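Local structure of alpha-fucosidase GH29 (Fusarium graminearum, 4PSR) at residues 12-17 / 251-256; 212-215 / 219-222; 527-532 / 578-583. The protein hydrolyses alpha-L-fucosides, probably including fucose alpha-1,6-linked to the reducing-end N-acetylglucosamine of glycoprotein glycans. All coordinates share one frame; numbering follows the deposited sequence. Where two conformers were deposited one is given.

Contact 1: residues 12-17 / 251-256; sequences ESTDKH and EFLAYY. With NA (sodium ion), chain J.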
# COMPACT_ATOMS: atom_id res chain seq x y z
N GLU A 12 3.38 22.94 -10.16
CA GLU A 12 2.65 23.83 -9.30
C GLU A 12 1.13 23.67 -9.49
O GLU A 12 0.37 23.72 -8.52
CB GLU A 12 3.16 25.26 -9.53
CG GLU A 12 3.19 25.71 -11.03
CD GLU A 12 4.50 25.41 -11.83
OE1 GLU A 12 5.35 24.52 -11.47
OE2 GLU A 12 4.66 26.08 -12.88
N SER A 13 0.69 23.41 -10.72
CA SER A 13 -0.74 23.18 -10.99
C SER A 13 -1.22 21.83 -10.42
O SER A 13 -2.22 21.76 -9.71
CB SER A 13 -1.00 23.20 -12.50
OG SER A 13 -2.37 22.98 -12.77
N THR A 14 -0.46 20.78 -10.72
CA THR A 14 -0.85 19.43 -10.30
C THR A 14 -0.72 19.24 -8.79
O THR A 14 -1.43 18.41 -8.23
CB THR A 14 -0.09 18.34 -11.08
OG1 THR A 14 1.32 18.50 -10.92
CG2 THR A 14 -0.43 18.36 -12.58
N ASP A 15 0.12 20.04 -8.11
CA ASP A 15 0.27 19.98 -6.65
C ASP A 15 -1.07 20.19 -5.97
O ASP A 15 -1.31 19.70 -4.85
CB ASP A 15 1.23 21.07 -6.12
CG ASP A 15 2.72 20.73 -6.29
OD1 ASP A 15 3.13 19.58 -6.56
OD2 ASP A 15 3.53 21.68 -6.14
N LYS A 16 -1.96 20.96 -6.60
CA LYS A 16 -3.23 21.28 -5.96
C LYS A 16 -4.21 20.10 -5.87
O LYS A 16 -5.21 20.16 -5.16
CB LYS A 16 -3.88 22.48 -6.64
CG LYS A 16 -3.00 23.74 -6.55
CD LYS A 16 -3.74 25.00 -6.99
CE LYS A 16 -4.72 25.49 -5.93
NZ LYS A 16 -4.05 25.87 -4.64
N HIS A 17 -3.95 19.04 -6.62
CA HIS A 17 -4.76 17.83 -6.52
C HIS A 17 -4.65 17.23 -5.13
O HIS A 17 -3.55 17.16 -4.58
CB HIS A 17 -4.32 16.83 -7.57
CG HIS A 17 -5.09 15.54 -7.51
ND1 HIS A 17 -4.56 14.37 -7.00
CD2 HIS A 17 -6.34 15.25 -7.91
CE1 HIS A 17 -5.48 13.42 -7.07
NE2 HIS A 17 -6.57 13.93 -7.62
N GLU A 251 2.18 15.61 -18.13
CA GLU A 251 1.00 15.52 -18.99
C GLU A 251 0.05 14.40 -18.50
O GLU A 251 -1.16 14.56 -18.53
CB GLU A 251 1.45 15.29 -20.44
CG GLU A 251 2.00 16.57 -21.08
CD GLU A 251 2.74 16.36 -22.38
OE1 GLU A 251 2.87 15.22 -22.84
OE2 GLU A 251 3.21 17.38 -22.95
N PHE A 252 0.63 13.29 -18.04
CA PHE A 252 -0.17 12.24 -17.40
C PHE A 252 -0.94 12.76 -16.18
O PHE A 252 -2.17 12.55 -16.07
CB PHE A 252 0.68 11.04 -16.97
CG PHE A 252 -0.05 10.14 -16.01
CD1 PHE A 252 -1.13 9.36 -16.42
CD2 PHE A 252 0.29 10.14 -14.66
CE1 PHE A 252 -1.84 8.57 -15.51
CE2 PHE A 252 -0.40 9.35 -13.74
CZ PHE A 252 -1.46 8.57 -14.16
N LEU A 253 -0.24 13.42 -15.25
CA LEU A 253 -0.88 13.91 -14.03
C LEU A 253 -2.02 14.86 -14.37
O LEU A 253 -3.14 14.74 -13.85
CB LEU A 253 0.18 14.57 -13.12
CG LEU A 253 1.24 13.63 -12.55
CD1 LEU A 253 2.35 14.41 -11.86
CD2 LEU A 253 0.59 12.64 -11.55
N ALA A 254 -1.74 15.85 -15.23
CA ALA A 254 -2.80 16.79 -15.61
C ALA A 254 -3.98 16.10 -16.30
O ALA A 254 -5.14 16.39 -16.00
CB ALA A 254 -2.25 17.93 -16.48
N TYR A 255 -3.69 15.16 -17.21
CA TYR A 255 -4.75 14.47 -17.93
C TYR A 255 -5.66 13.67 -17.00
O TYR A 255 -6.88 13.80 -17.03
CB TYR A 255 -4.18 13.59 -19.03
CG TYR A 255 -5.20 13.06 -20.01
CD1 TYR A 255 -5.43 13.72 -21.21
CD2 TYR A 255 -5.93 11.91 -19.75
CE1 TYR A 255 -6.35 13.26 -22.12
CE2 TYR A 255 -6.85 11.43 -20.67
CZ TYR A 255 -7.05 12.12 -21.86
OH TYR A 255 -7.95 11.67 -22.80
N TYR A 256 -5.04 12.89 -16.12
CA TYR A 256 -5.80 12.07 -15.19
C TYR A 256 -6.57 12.94 -14.19
O TYR A 256 -7.76 12.68 -13.95
CB TYR A 256 -4.85 11.12 -14.47
CG TYR A 256 -5.53 10.10 -13.56
CD1 TYR A 256 -6.76 9.52 -13.90
CD2 TYR A 256 -4.94 9.69 -12.37
CE1 TYR A 256 -7.35 8.54 -13.09
CE2 TYR A 256 -5.52 8.73 -11.55
CZ TYR A 256 -6.72 8.16 -11.92
OH TYR A 256 -7.27 7.20 -11.09
NA NA J . -2.18 18.37 -3.03
O HOH W 1 -4.08 19.72 -2.53
O HOH W 2 -2.76 16.75 -1.23
O HOH W 3 -0.78 19.77 -1.59
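T14 OG1 is hydrogen-bonded to T10 O, one helical turn back, while its methyl CG2 meets L253 and A254. The contact joins the short N-terminal helix 11-14 to helix 246-263, an outer helix of the TIM barrel. T14 CG2 lies 3.9 Å from L253 CB and equally close to the backbone N of A254. The T14 torsion (chi1 58°) sets OG1 between the backbone N and the carbonyl carbon and puts CG2 anti to that carbon. The polar and apolar branches thus have separate partners. The T14 and L253 side chains cross at about a right angle. F278 also touches L253.

After T14 the chain makes a type I beta turn to H17, with H17 N bonded to T14 O at 3.1 Å. The turn presents two carbonyls to a sodium ion. D15 O and H17 O each sit 2.4 Å from the sodium ion. T281 O and three waters complete six oxygen ligands, so no side chain binds the ion. The H17 ring stacks on F257, and its ND1 is hydrogen-bonded to S282 O, near the third protein ligand. Water 1, one of the sodium ligands, also donates a weak bond to K16 O.

Contact 2: residues 212-215 / 219-222; sequences REML and QPDI
L215 O accepts a hydrogen bond from Q219 N at 2.9 Å, an i to i+4 bond that closes the end of helix 200-218. The bond is bent, with an N-H...O angle of 135°, and the N lies above the carbonyl plane. Q219 leaves the helix with positive phi (48°). P220 follows directly and folds its ring back on the helix. P220 CD is 3.5 Å from L215 O and 3.8 Å from L215 CB. P220 CG is 4.0 Å from M214 SD. The M214 side chain runs obliquely to the ring: CG is anti to the backbone N, and a bend at chi2 (-80°) brings the sulfur over to the proline. The Q219 CB leaves the backbone away from the helix, yet Q219 CG still passes 4.0 Å from L215 O.

The next shell comes from the barrel. I168 of strand 165-170 touches both M214 and P220, and I223 touches M214 and L215. Y255 and W263 of helix 246-263 pack on L215, and W263 also meets Q219. K265 NZ bonds to Q219 O and forms a salt bridge with D221, whose OD2 accepts from L166 N. These bonds lead the chain into strand 222-225, completing a beta-alpha-beta crossover of the TIM barrel.

P220 has no N-H to offer the helix end, and its ring restricts the backbone. The contact therefore combines one bent backbone bond with apolar packing, consistent with a firm stop to the helix and a sharp change of direction into the strand.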
# COMPACT_ATOMS: atom_id res chain seq x y z
N ARG A 212 -3.16 7.12 -20.97
CA ARG A 212 -4.31 7.87 -21.46
C ARG A 212 -5.41 6.95 -22.00
O ARG A 212 -6.59 7.10 -21.68
CB ARG A 212 -3.88 8.86 -22.54
CG ARG A 212 -5.04 9.44 -23.33
CD ARG A 212 -4.67 10.70 -24.10
NE ARG A 212 -3.60 10.43 -25.04
CZ ARG A 212 -3.16 11.29 -25.95
NH1 ARG A 212 -2.17 10.92 -26.76
NH2 ARG A 212 -3.68 12.50 -26.04
N GLU A 213 -5.00 5.99 -22.82
CA GLU A 213 -5.93 5.06 -23.46
C GLU A 213 -6.57 4.19 -22.39
O GLU A 213 -7.80 4.00 -22.36
CB GLU A 213 -5.19 4.21 -24.48
CG GLU A 213 -6.09 3.33 -25.36
CD GLU A 213 -5.25 2.51 -26.30
OE1 GLU A 213 -4.46 1.69 -25.78
OE2 GLU A 213 -5.25 2.75 -27.54
N MET A 214 -5.76 3.65 -21.48
CA MET A 214 -6.28 2.79 -20.43
C MET A 214 -7.25 3.55 -19.55
O MET A 214 -8.33 3.05 -19.20
CB MET A 214 -5.12 2.19 -19.58
CG MET A 214 -5.57 1.40 -18.33
SD MET A 214 -6.01 2.44 -16.92
CE MET A 214 -4.39 3.10 -16.50
N LEU A 215 -6.92 4.78 -19.18
CA LEU A 215 -7.74 5.44 -18.16
C LEU A 215 -9.06 5.97 -18.74
O LEU A 215 -10.07 5.99 -18.04
CB LEU A 215 -6.93 6.50 -17.40
CG LEU A 215 -6.59 7.84 -18.06
CD1 LEU A 215 -7.75 8.83 -17.92
CD2 LEU A 215 -5.31 8.44 -17.48
N GLN A 219 -11.81 4.19 -16.67
CA GLN A 219 -12.05 5.19 -15.63
C GLN A 219 -11.63 4.76 -14.20
O GLN A 219 -12.45 4.77 -13.26
CB GLN A 219 -13.51 5.69 -15.65
CG GLN A 219 -13.94 6.24 -17.02
CD GLN A 219 -15.34 6.87 -17.01
OE1 GLN A 219 -16.03 6.89 -15.99
NE2 GLN A 219 -15.77 7.36 -18.18
N PRO A 220 -10.36 4.41 -14.04
CA PRO A 220 -9.90 3.93 -12.72
C PRO A 220 -9.98 4.98 -11.61
O PRO A 220 -9.74 6.17 -11.85
CB PRO A 220 -8.44 3.57 -12.97
CG PRO A 220 -8.03 4.47 -14.11
CD PRO A 220 -9.23 4.62 -14.97
N ASP A 221 -10.32 4.51 -10.41
CA ASP A 221 -10.29 5.33 -9.22
C ASP A 221 -8.88 5.54 -8.69
O ASP A 221 -8.61 6.56 -8.06
CB ASP A 221 -11.18 4.69 -8.17
CG ASP A 221 -12.60 4.57 -8.65
OD1 ASP A 221 -13.23 5.64 -8.86
OD2 ASP A 221 -13.09 3.44 -8.86
N ILE A 222 -8.02 4.56 -8.93
CA ILE A 222 -6.62 4.63 -8.55
C ILE A 222 -5.78 4.13 -9.70
O ILE A 222 -6.07 3.08 -10.28
CB ILE A 222 -6.28 3.72 -7.33
CG1 ILE A 222 -7.13 4.06 -6.09
CG2 ILE A 222 -4.77 3.81 -7.00
CD1 ILE A 222 -7.24 2.89 -5.08

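Contact 3: residues 527-532 / 578-583; sequences VFLTEA and GSIVVS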
# COMPACT_ATOMS: atom_id res chain seq x y z
N VAL A 527 3.60 19.56 7.26
CA VAL A 527 2.60 18.63 6.74
C VAL A 527 2.25 17.57 7.78
O VAL A 527 1.08 17.27 8.00
CB VAL A 527 3.10 17.96 5.46
CG1 VAL A 527 2.20 16.82 5.03
CG2 VAL A 527 3.19 19.00 4.32
N PHE A 528 3.27 17.01 8.45
CA PHE A 528 3.03 16.00 9.47
C PHE A 528 2.13 16.56 10.56
O PHE A 528 1.13 15.96 10.91
CB PHE A 528 4.35 15.49 10.07
CG PHE A 528 4.17 14.36 11.05
CD1 PHE A 528 3.64 14.60 12.31
CD2 PHE A 528 4.56 13.06 10.73
CE1 PHE A 528 3.46 13.56 13.20
CE2 PHE A 528 4.37 12.03 11.61
CZ PHE A 528 3.83 12.28 12.85
N LEU A 529 2.51 17.70 11.11
CA LEU A 529 1.83 18.22 12.29
C LEU A 529 0.40 18.60 11.93
O LEU A 529 -0.56 18.31 12.69
CB LEU A 529 2.64 19.38 12.89
CG LEU A 529 3.99 18.98 13.49
CD1 LEU A 529 4.94 20.21 13.57
CD2 LEU A 529 3.82 18.27 14.83
N THR A 530 0.22 19.21 10.77
CA THR A 530 -1.09 19.59 10.29
C THR A 530 -1.97 18.35 10.14
O THR A 530 -3.10 18.32 10.63
CB THR A 530 -1.00 20.33 8.94
OG1 THR A 530 -0.25 21.54 9.13
CG2 THR A 530 -2.37 20.68 8.40
N GLU A 531 -1.46 17.31 9.48
CA GLU A 531 -2.29 16.11 9.28
C GLU A 531 -2.62 15.41 10.60
O GLU A 531 -3.69 14.81 10.75
CB GLU A 531 -1.62 15.13 8.31
CG GLU A 531 -2.61 14.07 7.77
CD GLU A 531 -1.91 12.93 7.06
OE1 GLU A 531 -1.18 12.19 7.73
OE2 GLU A 531 -2.09 12.79 5.83
N ALA A 532 -1.71 15.50 11.57
CA ALA A 532 -1.89 14.89 12.89
C ALA A 532 -2.90 15.65 13.72
O ALA A 532 -3.31 15.16 14.78
CB ALA A 532 -0.57 14.83 13.63
N GLY A 578 7.32 25.92 12.78
CA GLY A 578 6.91 25.29 11.54
C GLY A 578 7.20 23.79 11.50
O GLY A 578 6.55 23.04 10.77
N SER A 579 8.20 23.36 12.25
CA SER A 579 8.64 21.97 12.23
C SER A 579 9.44 21.66 13.49
O SER A 579 9.97 22.57 14.16
CB SER A 579 9.45 21.66 10.94
OG SER A 579 10.50 22.59 10.73
N ILE A 580 9.54 20.37 13.83
CA ILE A 580 10.14 19.95 15.10
C ILE A 580 10.98 18.69 14.93
O ILE A 580 10.57 17.77 14.23
CB ILE A 580 9.06 19.66 16.17
CG1 ILE A 580 8.16 20.90 16.40
CG2 ILE A 580 9.70 19.18 17.49
CD1 ILE A 580 6.91 20.62 17.24
N VAL A 581 12.15 18.64 15.57
CA VAL A 581 12.98 17.44 15.64
C VAL A 581 13.07 17.00 17.08
O VAL A 581 13.50 17.77 17.95
CB VAL A 581 14.41 17.70 15.11
CG1 VAL A 581 15.29 16.43 15.21
CG2 VAL A 581 14.34 18.19 13.68
N VAL A 582 12.66 15.77 17.36
CA VAL A 582 12.66 15.24 18.71
C VAL A 582 13.80 14.21 18.78
O VAL A 582 13.85 13.30 17.96
CB VAL A 582 11.31 14.64 19.02
CG1 VAL A 582 11.26 14.16 20.46
CG2 VAL A 582 10.21 15.68 18.76
N SER A 583 14.71 14.40 19.73
CA SER A 583 15.94 13.60 19.80
C SER A 583 16.16 13.06 21.21
O SER A 583 15.69 13.64 22.19
CB SER A 583 17.14 14.45 19.38
OG SER A 583 16.92 15.14 18.16
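A classic beta bulge lies at the start of strand 579-584, where G578 and S579 both face F553, and L529 of helix 526-532 packs against it. Helix and strand belong to the C-terminal part of the chain. The strand is an inner one of a four-stranded antiparallel sheet, and the helix follows the edge strand 522-524 of that sheet.

One methyl carries the contact. L529 CD1 lies 4.3 Å from G578 O and 4.3 Å from S579 CA. It also meets the far end of I580, with L529 CD1 to I580 CD1 at 4.2 Å. The two side chains approach at about a right angle. In I580, CG1 is anti to the carbonyl carbon (chi1 -57°) and the chain runs on extended (chi2 169°), which carries CD1 out to the leucine. L519 of strand 516-519 touches L529 as well, so the leucine bridges two sheets.

Polar bonds hold the surroundings in place. G578 O is hydrogen-bonded to T526 OG1, at the start of the helix. S579 OG bonds to G555 O and to F558 N. I580 pairs through its backbone with F524, on the edge strand. On another side of the helix E531 forms salt bridges with R297 and R25, which link it to the barrel. A mannose of a protein-attached glycan touches V581.

Between the side chains the contact is apolar, methyl to methyl. Toward the bulge the L529 methyl also lies loosely against the backbone of G578 and S579. Methyl contacts of this kind exclude water but impose little direction. The relative placement of helix and strand is therefore more likely fixed by the T526 bond and by the backbone pairing with strand 522-524.

From the N terminus, residues 12-17 open contact 1. The chain then builds the first four barrel strands before returning as helix 246-263 at 251-256. Contact 2 falls within that long loop and closes only a short one, where the chain leaves helix 200-218 for the fourth strand. The two meet directly: Y256 OH probably bonds to P220 O at 2.8 Å, and Y255 packs on R212. Contact 3 comes later in series, closing a loop of 45 residues in the C-terminal region. Contact 1 ties the N-terminal helix to a helix of the barrel's outer layer, contact 2 ties helix 200-218 to the run into the fourth strand, and contact 3 joins a helix to a separate sheet.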